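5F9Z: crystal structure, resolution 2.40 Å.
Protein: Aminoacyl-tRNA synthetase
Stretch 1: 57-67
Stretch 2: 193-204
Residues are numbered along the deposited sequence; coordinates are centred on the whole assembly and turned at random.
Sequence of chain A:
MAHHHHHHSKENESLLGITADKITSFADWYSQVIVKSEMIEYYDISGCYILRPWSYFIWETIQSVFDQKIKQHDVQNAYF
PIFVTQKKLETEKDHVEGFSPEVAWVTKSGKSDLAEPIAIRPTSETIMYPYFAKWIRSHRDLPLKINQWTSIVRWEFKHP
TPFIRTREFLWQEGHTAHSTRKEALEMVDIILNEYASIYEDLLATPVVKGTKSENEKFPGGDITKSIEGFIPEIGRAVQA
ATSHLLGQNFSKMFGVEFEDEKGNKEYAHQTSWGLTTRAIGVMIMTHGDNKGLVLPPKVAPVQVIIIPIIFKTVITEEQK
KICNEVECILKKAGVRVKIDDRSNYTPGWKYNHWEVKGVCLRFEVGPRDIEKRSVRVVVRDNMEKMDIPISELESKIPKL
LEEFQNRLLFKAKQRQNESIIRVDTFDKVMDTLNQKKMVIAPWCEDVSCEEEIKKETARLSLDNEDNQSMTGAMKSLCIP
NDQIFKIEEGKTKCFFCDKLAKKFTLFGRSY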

# COMPACT_ATOMS: atom_id res chain seq x y z
N PHE A 57 -12.75 1.78 -4.82
CA PHE A 57 -13.36 1.20 -3.63
C PHE A 57 -12.30 0.77 -2.63
O PHE A 57 -12.47 0.96 -1.42
CB PHE A 57 -14.24 0.00 -4.02
CG PHE A 57 -14.82 -0.74 -2.84
CD1 PHE A 57 -14.10 -1.76 -2.22
CD2 PHE A 57 -16.08 -0.43 -2.36
CE1 PHE A 57 -14.62 -2.44 -1.14
CE2 PHE A 57 -16.61 -1.11 -1.28
CZ PHE A 57 -15.88 -2.12 -0.67
N ILE A 58 -11.20 0.19 -3.11
CA ILE A 58 -10.16 -0.29 -2.21
C ILE A 58 -9.50 0.88 -1.50
O ILE A 58 -9.15 0.79 -0.31
CB ILE A 58 -9.13 -1.14 -2.99
CG1 ILE A 58 -9.83 -2.35 -3.61
CG2 ILE A 58 -7.99 -1.58 -2.08
CD1 ILE A 58 -8.88 -3.35 -4.23
N TRP A 59 -9.33 2.01 -2.19
CA TRP A 59 -8.79 3.19 -1.52
C TRP A 59 -9.78 3.76 -0.52
O TRP A 59 -9.39 4.22 0.56
CB TRP A 59 -8.39 4.25 -2.55
CG TRP A 59 -7.84 5.49 -1.92
CD1 TRP A 59 -8.43 6.72 -1.88
CD2 TRP A 59 -6.61 5.61 -1.20
NE1 TRP A 59 -7.63 7.60 -1.19
CE2 TRP A 59 -6.50 6.94 -0.77
CE3 TRP A 59 -5.58 4.71 -0.90
CZ2 TRP A 59 -5.41 7.41 -0.04
CZ3 TRP A 59 -4.49 5.18 -0.17
CH2 TRP A 59 -4.42 6.51 0.24
N GLU A 60 -11.07 3.76 -0.87
CA GLU A 60 -12.09 4.20 0.08
C GLU A 60 -12.11 3.31 1.32
O GLU A 60 -12.36 3.79 2.43
CB GLU A 60 -13.46 4.22 -0.59
CG GLU A 60 -13.64 5.33 -1.60
CD GLU A 60 -15.04 5.36 -2.19
OE1 GLU A 60 -15.57 4.28 -2.53
OE2 GLU A 60 -15.61 6.46 -2.30
N THR A 61 -11.85 2.01 1.14
CA THR A 61 -11.77 1.12 2.29
C THR A 61 -10.51 1.40 3.10
O THR A 61 -10.56 1.46 4.34
CB THR A 61 -11.79 -0.34 1.82
OG1 THR A 61 -12.95 -0.56 1.01
CG2 THR A 61 -11.82 -1.28 3.01
N ILE A 62 -9.37 1.57 2.43
CA ILE A 62 -8.14 1.96 3.11
C ILE A 62 -8.35 3.28 3.84
O ILE A 62 -7.92 3.45 4.99
CB ILE A 62 -6.97 2.04 2.12
CG1 ILE A 62 -6.62 0.64 1.59
CG2 ILE A 62 -5.76 2.69 2.76
CD1 ILE A 62 -5.56 0.66 0.51
N GLN A 63 -9.00 4.24 3.18
CA GLN A 63 -9.25 5.53 3.81
C GLN A 63 -10.19 5.40 5.00
O GLN A 63 -9.95 5.99 6.06
CB GLN A 63 -9.82 6.51 2.79
CG GLN A 63 -10.19 7.87 3.36
CD GLN A 63 -10.58 8.87 2.30
OE1 GLN A 63 -10.44 8.61 1.10
NE2 GLN A 63 -11.08 10.03 2.72
N SER A 64 -11.26 4.61 4.86
CA SER A 64 -12.22 4.45 5.94
C SER A 64 -11.59 3.79 7.16
O SER A 64 -11.80 4.22 8.30
CB SER A 64 -13.43 3.65 5.47
OG SER A 64 -14.25 3.27 6.56
N VAL A 65 -10.80 2.74 6.94
CA VAL A 65 -10.22 2.00 8.06
C VAL A 65 -9.14 2.83 8.75
O VAL A 65 -9.08 2.89 9.98
CB VAL A 65 -9.67 0.65 7.58
CG1 VAL A 65 -8.87 -0.03 8.68
CG2 VAL A 65 -10.81 -0.25 7.12
N PHE A 66 -8.28 3.49 7.97
CA PHE A 66 -7.19 4.25 8.57
C PHE A 66 -7.71 5.51 9.26
O PHE A 66 -7.17 5.92 10.29
CB PHE A 66 -6.15 4.61 7.52
CG PHE A 66 -4.95 5.33 8.07
CD1 PHE A 66 -3.97 4.63 8.76
CD2 PHE A 66 -4.82 6.70 7.92
CE1 PHE A 66 -2.87 5.29 9.28
CE2 PHE A 66 -3.73 7.36 8.44
CZ PHE A 66 -2.75 6.65 9.11
N ASP A 67 -8.73 6.15 8.69
CA ASP A 67 -9.29 7.35 9.30
C ASP A 67 -9.85 7.05 10.68
O ASP A 67 -9.70 7.86 11.61
CB ASP A 67 -10.36 7.96 8.39
CG ASP A 67 -10.77 9.35 8.82
OD1 ASP A 67 -10.09 10.32 8.40
OD2 ASP A 67 -11.77 9.49 9.55
N ASN A 193 2.83 1.51 13.31
CA ASN A 193 2.13 0.26 13.56
C ASN A 193 0.78 0.22 12.86
O ASN A 193 0.35 -0.84 12.39
CB ASN A 193 1.96 0.05 15.07
CG ASN A 193 3.27 -0.24 15.77
OD1 ASN A 193 4.17 -0.86 15.21
ND2 ASN A 193 3.39 0.22 17.02
N GLU A 194 0.10 1.37 12.77
CA GLU A 194 -1.16 1.41 12.04
C GLU A 194 -0.93 1.25 10.54
O GLU A 194 -1.73 0.61 9.85
CB GLU A 194 -1.90 2.72 12.33
CG GLU A 194 -2.23 2.95 13.80
CD GLU A 194 -3.36 2.06 14.31
OE1 GLU A 194 -3.81 1.16 13.57
OE2 GLU A 194 -3.79 2.26 15.46
N TYR A 195 0.16 1.83 10.02
CA TYR A 195 0.52 1.61 8.62
C TYR A 195 0.80 0.13 8.37
O TYR A 195 0.32 -0.44 7.38
CB TYR A 195 1.74 2.46 8.26
CG TYR A 195 1.43 3.91 7.97
CD1 TYR A 195 0.17 4.30 7.54
CD2 TYR A 195 2.40 4.89 8.12
CE1 TYR A 195 -0.12 5.62 7.28
CE2 TYR A 195 2.12 6.22 7.86
CZ TYR A 195 0.86 6.58 7.44
OH TYR A 195 0.58 7.90 7.17
N ALA A 196 1.58 -0.50 9.25
CA ALA A 196 1.82 -1.93 9.12
C ALA A 196 0.53 -2.73 9.25
O ALA A 196 0.38 -3.78 8.62
CB ALA A 196 2.83 -2.39 10.17
N SER A 197 -0.42 -2.25 10.06
CA SER A 197 -1.70 -2.93 10.18
C SER A 197 -2.52 -2.80 8.90
O SER A 197 -3.20 -3.74 8.50
CB SER A 197 -2.48 -2.37 11.37
OG SER A 197 -3.78 -2.94 11.44
N ILE A 198 -2.46 -1.63 8.25
CA ILE A 198 -3.19 -1.43 7.00
C ILE A 198 -2.73 -2.43 5.95
O ILE A 198 -3.55 -3.04 5.25
CB ILE A 198 -3.04 0.02 6.52
CG1 ILE A 198 -3.84 0.97 7.41
CG2 ILE A 198 -3.47 0.15 5.06
CD1 ILE A 198 -5.33 0.75 7.36
N TYR A 199 -1.42 -2.63 5.83
CA TYR A 199 -0.91 -3.54 4.81
C TYR A 199 -1.15 -5.00 5.17
O TYR A 199 -1.54 -5.80 4.32
CB TYR A 199 0.58 -3.28 4.58
CG TYR A 199 0.86 -2.16 3.60
CD1 TYR A 199 0.81 -0.83 4.00
CD2 TYR A 199 1.18 -2.44 2.28
CE1 TYR A 199 1.06 0.19 3.11
CE2 TYR A 199 1.44 -1.42 1.38
CZ TYR A 199 1.38 -0.11 1.80
OH TYR A 199 1.64 0.91 0.91
N GLU A 200 -0.92 -5.37 6.43
CA GLU A 200 -0.98 -6.77 6.81
C GLU A 200 -2.38 -7.22 7.21
O GLU A 200 -2.84 -8.29 6.79
CB GLU A 200 0.01 -7.05 7.95
CG GLU A 200 1.46 -6.79 7.58
CD GLU A 200 2.44 -7.62 8.38
OE1 GLU A 200 3.66 -7.41 8.23
OE2 GLU A 200 1.99 -8.48 9.16
N ASP A 201 -3.08 -6.43 8.02
CA ASP A 201 -4.41 -6.84 8.48
C ASP A 201 -5.47 -6.59 7.42
O ASP A 201 -6.39 -7.40 7.25
CB ASP A 201 -4.77 -6.12 9.78
CG ASP A 201 -3.85 -6.48 10.92
OD1 ASP A 201 -3.45 -7.66 11.01
OD2 ASP A 201 -3.53 -5.59 11.73
N LEU A 202 -5.37 -5.48 6.69
CA LEU A 202 -6.38 -5.12 5.70
C LEU A 202 -6.03 -5.61 4.30
O LEU A 202 -6.86 -6.23 3.63
CB LEU A 202 -6.59 -3.60 5.70
CG LEU A 202 -7.76 -3.06 4.88
CD1 LEU A 202 -9.09 -3.43 5.52
CD2 LEU A 202 -7.65 -1.55 4.70
N LEU A 203 -4.80 -5.35 3.85
CA LEU A 203 -4.38 -5.70 2.51
C LEU A 203 -3.68 -7.06 2.43
O LEU A 203 -3.31 -7.48 1.33
CB LEU A 203 -3.45 -4.62 1.95
CG LEU A 203 -4.00 -3.19 1.95
CD1 LEU A 203 -2.97 -2.22 1.40
CD2 LEU A 203 -5.29 -3.11 1.16
N ALA A 204 -3.49 -7.73 3.57
CA ALA A 204 -2.83 -9.04 3.62
C ALA A 204 -1.44 -9.00 2.99
O ALA A 204 -0.95 -10.00 2.46
CB ALA A 204 -3.69 -10.12 2.96

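Two helical segments, at least 128 residues apart in sequence where they touch, pack with axes 10.7 Å apart at closest approach and N-to-C directions 136° apart. No hydrogen bond crosses between them; the contact is apolar and buries 421 Å² in total. At the start of stretch 1, Ile58 grazes Leu203. Thr61 turns its hydroxyl back to its own helix, OG1 donating to Phe57 O at 2.9 Å, while its CG2 lies 4.3 Å from Leu202 CD1. The CA-to-CB bond of Ile62 points sideways to stretch 2, but the end of the side chain comes nearer and meets three residues: CG2 lies 4.1 Å from Ile198 CG2, CG1 3.9 Å from Leu202 CD2, and CD1 3.8 Å from Leu203 CD2. Leu203 follows a wider pi-type turn at 198-202; its N donates a hydrogen bond to Ile198 O, five residues back, at 3.0 Å. One turn on from Thr61, Val65 points toward stretch 2, touching Ile198 and Leu202. These aliphatic carbons are in van der Waals contact, which shields apolar surface from water. Phe66 has the largest covered area. Its CD1 lies 3.9 Å from Ile198 CG1, and its CZ reaches Tyr195 CE1 at 3.4 Å. These two rings are nearly parallel (13°) but slid apart, so they barely overlap and meet chiefly through those two carbons.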